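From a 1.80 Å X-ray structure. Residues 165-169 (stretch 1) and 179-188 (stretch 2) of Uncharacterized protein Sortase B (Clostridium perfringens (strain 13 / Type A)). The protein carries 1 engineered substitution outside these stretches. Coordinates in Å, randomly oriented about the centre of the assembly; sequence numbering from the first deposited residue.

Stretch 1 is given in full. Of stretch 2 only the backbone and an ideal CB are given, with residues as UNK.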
ATOM      1  N   SER A 165       5.953 -15.167  -6.740  1.00 28.75           N
ATOM      2  CA  SER A 165       6.558 -15.427  -8.027  1.00 30.47           C
ATOM      3  C   SER A 165       5.995 -14.501  -9.097  1.00 32.47           C
ATOM      4  O   SER A 165       6.606 -14.351 -10.153  1.00 25.30           O
ATOM      5  CB  SER A 165       6.337 -16.892  -8.435  1.00 40.21           C
ATOM      6  OG  SER A 165       4.990 -17.126  -8.842  1.00 32.01           O
ATOM      7  N   GLU A 166       4.779 -14.000  -8.884  1.00 19.39           N
ATOM      8  CA  GLU A 166       4.101 -13.195  -9.889  1.00 20.29           C
ATOM      9  C   GLU A 166       4.414 -11.701  -9.754  1.00 15.24           C
ATOM     10  O   GLU A 166       4.459 -10.995 -10.760  1.00 16.12           O
ATOM     11  CB  GLU A 166       2.584 -13.411  -9.838  1.00 22.68           C
ATOM     12  CG  GLU A 166       2.125 -14.766 -10.340  1.00 30.52           C
ATOM     13  CD  GLU A 166       0.751 -15.122  -9.831  1.00 34.24           C
ATOM     14  OE1 GLU A 166       0.216 -14.369  -8.987  1.00 28.30           O
ATOM     15  OE2 GLU A 166       0.220 -16.170 -10.244  1.00 38.09           O
ATOM     16  N   ILE A 167       4.480 -11.191  -8.523  1.00 16.02           N
ATOM     17  CA  ILE A 167       4.524  -9.720  -8.315  1.00 16.76           C
ATOM     18  C   ILE A 167       5.901  -9.193  -8.774  1.00 19.59           C
ATOM     19  O   ILE A 167       6.944  -9.760  -8.416  1.00 19.60           O
ATOM     20  CB  ILE A 167       4.266  -9.330  -6.846  1.00 18.85           C
ATOM     21  CG1 ILE A 167       2.813  -9.650  -6.445  1.00 18.25           C
ATOM     22  CG2 ILE A 167       4.556  -7.845  -6.612  1.00 22.78           C
ATOM     23  CD1 ILE A 167       1.769  -8.957  -7.300  1.00 18.58           C
ATOM     24  N   LYS A 168       5.886  -8.144  -9.593  1.00 15.46           N
ATOM     25  CA  LYS A 168       7.094  -7.568 -10.186  1.00 16.17           C
ATOM     26  C   LYS A 168       7.069  -6.049  -9.974  1.00 19.70           C
ATOM     27  O   LYS A 168       5.997  -5.431 -10.077  1.00 16.70           O
ATOM     28  CB  LYS A 168       7.119  -7.820 -11.698  1.00 21.09           C
ATOM     29  CG  LYS A 168       7.218  -9.282 -12.120  1.00 25.12           C
ATOM     30  CD  LYS A 168       6.856  -9.437 -13.592  1.00 35.70           C
ATOM     31  CE  LYS A 168       7.938  -8.867 -14.512  1.00 60.14           C
ATOM     32  NZ  LYS A 168       7.615  -9.031 -15.964  1.00 58.78           N
ATOM     33  N   THR A 169       8.249  -5.466  -9.731  1.00 20.80           N
ATOM     34  CA  THR A 169       8.440  -4.007  -9.676  1.00 20.86           C
ATOM     35  C   THR A 169       9.210  -3.457 -10.891  1.00 20.39           C
ATOM     36  O   THR A 169       9.144  -2.268 -11.192  1.00 25.05           O
ATOM     37  CB  THR A 169       9.210  -3.599  -8.412  1.00 17.80           C
ATOM     38  OG1 THR A 169      10.461  -4.303  -8.351  1.00 22.89           O
ATOM     39  CG2 THR A 169       8.404  -3.944  -7.126  1.00 22.49           C
ATOM     40  N   UNK A 179       1.571  -6.751 -20.518  1.00 20.68           N
ATOM     41  CA  UNK A 179       1.194  -8.125 -20.212  1.00 20.16           C
ATOM     42  C   UNK A 179       0.905  -8.259 -18.709  1.00 19.84           C
ATOM     43  O   UNK A 179      -0.050  -8.932 -18.297  1.00 16.50           O
ATOM     44  CB  UNK A 179       2.297  -9.095 -20.641  1.00 20.16           C
ATOM     45  N   UNK A 180       1.786  -7.682 -17.891  1.00 14.51           N
ATOM     46  CA  UNK A 180       1.576  -7.668 -16.431  1.00 16.87           C
ATOM     47  C   UNK A 180       0.266  -7.004 -16.016  1.00 15.06           C
ATOM     48  O   UNK A 180      -0.490  -7.535 -15.180  1.00 14.29           O
ATOM     49  CB  UNK A 180       2.740  -6.947 -15.748  1.00 16.87           C
ATOM     50  N   UNK A 181      -0.022  -5.847 -16.604  1.00 14.95           N
ATOM     51  CA  UNK A 181      -1.239  -5.115 -16.286  1.00 15.29           C
ATOM     52  C   UNK A 181      -2.458  -5.967 -16.614  1.00 18.40           C
ATOM     53  O   UNK A 181      -3.401  -6.042 -15.836  1.00 15.04           O
ATOM     54  CB  UNK A 181      -1.289  -3.789 -17.047  1.00 15.29           C
ATOM     55  N   UNK A 182      -2.450  -6.563 -17.798  1.00 17.30           N
ATOM     56  CA  UNK A 182      -3.544  -7.451 -18.236  1.00 19.32           C
ATOM     57  C   UNK A 182      -3.771  -8.630 -17.281  1.00 18.62           C
ATOM     58  O   UNK A 182      -4.924  -8.908 -16.882  1.00 17.71           O
ATOM     59  CB  UNK A 182      -3.247  -7.986 -19.638  1.00 19.32           C
ATOM     60  N   UNK A 183      -2.675  -9.222 -16.805  1.00 17.93           N
ATOM     61  CA  UNK A 183      -2.754 -10.315 -15.846  1.00 19.87           C
ATOM     62  C   UNK A 183      -3.411  -9.813 -14.562  1.00 18.30           C
ATOM     63  O   UNK A 183      -4.283 -10.471 -14.015  1.00 15.15           O
ATOM     64  CB  UNK A 183      -1.366 -10.891 -15.558  1.00 19.87           C
ATOM     65  N   UNK A 184      -2.927  -8.689 -14.039  1.00 15.70           N
ATOM     66  CA  UNK A 184      -3.424  -8.180 -12.753  1.00 16.00           C
ATOM     67  C   UNK A 184      -4.892  -7.803 -12.841  1.00 13.62           C
ATOM     68  O   UNK A 184      -5.677  -8.148 -11.966  1.00 17.37           O
ATOM     69  CB  UNK A 184      -2.604  -6.970 -12.301  1.00 16.00           C
ATOM     70  N   UNK A 185      -5.293  -7.256 -13.987  1.00 17.09           N
ATOM     71  CA  UNK A 185      -6.683  -6.876 -14.186  1.00 20.83           C
ATOM     72  C   UNK A 185      -7.580  -8.120 -14.343  1.00 21.06           C
ATOM     73  O   UNK A 185      -8.645  -8.195 -13.737  1.00 19.39           O
ATOM     74  CB  UNK A 185      -6.808  -5.970 -15.413  1.00 20.83           C
ATOM     75  N   UNK A 186      -7.089  -9.115 -15.082  1.00 23.63           N
ATOM     76  CA  UNK A 186      -7.825 -10.347 -15.351  1.00 24.18           C
ATOM     77  C   UNK A 186      -8.088 -11.153 -14.113  1.00 21.00           C
ATOM     78  O   UNK A 186      -9.098 -11.834 -14.010  1.00 21.57           O
ATOM     79  CB  UNK A 186      -7.063 -11.209 -16.360  1.00 24.18           C
ATOM     80  N   UNK A 187      -7.183 -11.059 -13.152  1.00 19.45           N
ATOM     81  CA  UNK A 187      -7.318 -11.741 -11.870  1.00 23.25           C
ATOM     82  C   UNK A 187      -8.445 -11.178 -10.971  1.00 17.59           C
ATOM     83  O   UNK A 187      -8.785 -11.787  -9.959  1.00 14.91           O
ATOM     84  CB  UNK A 187      -5.985 -11.660 -11.123  1.00 23.25           C
ATOM     85  N   UNK A 188      -8.845  -9.925 -11.195  1.00 16.98           N
ATOM     86  CA  UNK A 188      -9.750  -9.254 -10.275  1.00 15.96           C
ATOM     87  C   UNK A 188     -11.077  -9.993 -10.173  1.00 17.65           C
ATOM     88  O   UNK A 188     -11.624 -10.447 -11.188  1.00 16.87           O
ATOM     89  CB  UNK A 188      -9.984  -7.808 -10.718  1.00 15.96           C
TER

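Position 179 lies on a helix, with phi/psi of -61/-45. Its CA-to-CB bond points sideways to stretch 1, and nothing there comes within 5.5 Å of the ideal CB. Almost any helix-tolerant side chain would suit; Lys 168 NZ, about 7.1 Å from the ideal CB of 179, would favour an acidic or neutral polar one. The residue is Lys 179, a second positive charge. Water 3 lies between it and Lys 168, accepting weak hydrogen bonds from Lys 179 NZ and Lys 168 NZ, each at 3.3 Å.

Position 180 is where the CA atoms come nearest: its CA is 8.3 Å from Lys 168 CA. CA-to-CB points toward stretch 1, and the ideal CB is still 5.3 Å from Lys 168 CD. Stretch 1 offers the aliphatic part of Lys 168, the end of Ile 167, the backbone carbonyl O of Glu 166 and the backbone N of Lys 168. A medium chain such as Leu could pack on Lys 168 CD. Reaching Lys 168 N, about 7.0 Å from the ideal CB of 180, takes a long one: a large aromatic or long polar chain, whose polar tip could meet the N-H. The residue is Tyr 180, with chi1 t. Its ring edge meets Glu 166 O, with CE1 at 3.3 Å. Ile 167 CA also lies at the edge. Lys 168 CD packs 4.0 Å from Tyr 180 CD1. Lys 168 N gives a weak hydrogen bond to Tyr 180 OH at 3.4 Å, and Ile 167 CD1 is 3.3 Å from the same OH.

Positions 181 and 182 are out of reach of stretch 1, which therefore sets no demand. They are Leu 181 and Lys 182.

Position 183 points toward stretch 1, but no atom there is within 5.5 Å of its ideal CB. Only a long chain would arrive. The carboxylate of Glu 166 would favour Lys or Arg; Gln would also fit. The residue is Glu 183, despite the like charge: Glu 183 OE2 is 4.3 Å from Glu 166 OE2 and 3.8 Å from Glu 166 CG. Water 2 donates to Glu 183 OE1 at 3.1 Å and to Glu 166 O at 2.6 Å, so it bridges the stretches.

Position 184 points sideways. A flexible chain could bend back toward Ile 167 CD1 or the Glu 166 carboxylate, so Met, Gln, Lys or Arg would suit. The residue is Gln 184, whose end does come nearer. Gln 184 OE1 is 4.2 Å from Ile 167 CD1. Gln 184 NE2 donates to Glu 183 OE1 at 3.0 Å and to water 1, also at 3.0 Å; that water donates to Glu 166 OE1 at 2.7 Å.

Positions 185 and 186 are out of reach. They are Glu 185 and Ser 186; Ser 186 OG donates to Lys 182 O at 2.8 Å.

Position 187 points toward stretch 1 from a distance. The acidic end of Glu 166 calls for a long basic chain, Lys or Arg. The residue is Lys 187. Its NZ forms a salt bridge with Glu 166 OE2 at 3.2 Å. Lys 187 NZ donates weakly to both carboxylate oxygens, Glu 166 OE2 at 3.2 Å and Glu 166 OE1 at 3.3 Å; the place of OE1 is less sure.

Position 188 is out of reach, with extended phi/psi of -61/138. It is Ser 188.

Stretch 2, residues 179-188: KYLKEQESKS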
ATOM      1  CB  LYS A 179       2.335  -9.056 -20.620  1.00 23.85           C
ATOM      2  CG  LYS A 179       2.108 -10.524 -20.270  1.00 40.59           C
ATOM      3  CD  LYS A 179       3.098 -11.441 -20.987  1.00 40.93           C
ATOM      4  CE  LYS A 179       4.153 -11.995 -20.034  1.00 54.92           C
ATOM      5  NZ  LYS A 179       5.509 -11.423 -20.288  1.00 56.39           N
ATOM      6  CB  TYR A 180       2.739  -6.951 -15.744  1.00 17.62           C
ATOM      7  CG  TYR A 180       2.688  -7.062 -14.231  1.00 15.91           C
ATOM      8  CD1 TYR A 180       3.069  -8.235 -13.586  1.00 16.71           C
ATOM      9  CD2 TYR A 180       2.252  -6.002 -13.444  1.00 14.63           C
ATOM     10  CE1 TYR A 180       3.127  -8.303 -12.206  1.00 15.56           C
ATOM     11  CE2 TYR A 180       2.276  -6.068 -12.057  1.00 12.92           C
ATOM     12  CZ  TYR A 180       2.674  -7.231 -11.437  1.00 13.63           C
ATOM     13  OH  TYR A 180       2.661  -7.327 -10.055  1.00 15.09           O
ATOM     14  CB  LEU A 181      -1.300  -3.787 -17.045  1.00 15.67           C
ATOM     15  CG  LEU A 181      -0.250  -2.763 -16.582  1.00 14.48           C
ATOM     16  CD1 LEU A 181      -0.329  -1.482 -17.384  1.00 16.22           C
ATOM     17  CD2 LEU A 181      -0.429  -2.482 -15.099  1.00 18.56           C
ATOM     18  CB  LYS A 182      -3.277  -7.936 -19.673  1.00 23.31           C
ATOM     19  CG  LYS A 182      -4.190  -9.064 -20.154  1.00 31.98           C
ATOM     20  CD  LYS A 182      -4.411  -8.994 -21.654  1.00 49.50           C
ATOM     21  CE  LYS A 182      -4.112 -10.309 -22.348  1.00 49.70           C
ATOM     22  NZ  LYS A 182      -4.222 -10.146 -23.826  1.00 72.47           N
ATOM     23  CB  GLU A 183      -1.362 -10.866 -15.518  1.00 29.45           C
ATOM     24  CG  GLU A 183      -1.305 -11.648 -14.206  1.00 33.35           C
ATOM     25  CD  GLU A 183       0.109 -11.958 -13.693  1.00 47.50           C
ATOM     26  OE1 GLU A 183       0.889 -11.008 -13.409  1.00 28.71           O
ATOM     27  OE2 GLU A 183       0.343 -13.140 -13.322  1.00 49.96           O
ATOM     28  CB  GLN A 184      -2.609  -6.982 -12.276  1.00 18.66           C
ATOM     29  CG  GLN A 184      -1.151  -7.316 -12.031  1.00 15.13           C
ATOM     30  CD  GLN A 184      -0.976  -8.290 -10.889  1.00 15.34           C
ATOM     31  OE1 GLN A 184      -1.473  -8.057  -9.789  1.00 16.20           O
ATOM     32  NE2 GLN A 184      -0.424  -9.466 -11.194  1.00 17.57           N
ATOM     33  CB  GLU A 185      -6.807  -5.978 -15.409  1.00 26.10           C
ATOM     34  CG  GLU A 185      -8.214  -5.445 -15.634  1.00 25.07           C
ATOM     35  CD  GLU A 185      -8.320  -4.535 -16.850  1.00 34.81           C
ATOM     36  OE1 GLU A 185      -7.729  -4.863 -17.904  1.00 40.68           O
ATOM     37  OE2 GLU A 185      -9.044  -3.523 -16.756  1.00 37.82           O
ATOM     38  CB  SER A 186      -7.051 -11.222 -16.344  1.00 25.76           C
ATOM     39  OG  SER A 186      -7.053 -10.596 -17.603  1.00 36.02           O
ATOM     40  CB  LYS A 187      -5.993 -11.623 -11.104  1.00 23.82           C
ATOM     41  CG  LYS A 187      -4.916 -12.583 -11.532  1.00 23.76           C
ATOM     42  CD  LYS A 187      -3.793 -12.538 -10.521  1.00 26.48           C
ATOM     43  CE  LYS A 187      -2.517 -13.170 -11.024  1.00 33.45           C
ATOM     44  NZ  LYS A 187      -2.526 -14.622 -10.747  1.00 30.48           N
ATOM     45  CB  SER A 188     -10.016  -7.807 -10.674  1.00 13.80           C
ATOM     46  OG  SER A 188     -10.736  -7.136  -9.649  1.00 14.34           O
TER
HETATM   47  O   HOH W   1      -0.210 -11.705  -9.218  1.00 26.88           O
HETATM   48  O   HOH W   2       3.832 -11.884 -13.091  1.00 27.34           O
HETATM   49  O   HOH W   3       4.932  -9.327 -17.854  1.00 31.99           O
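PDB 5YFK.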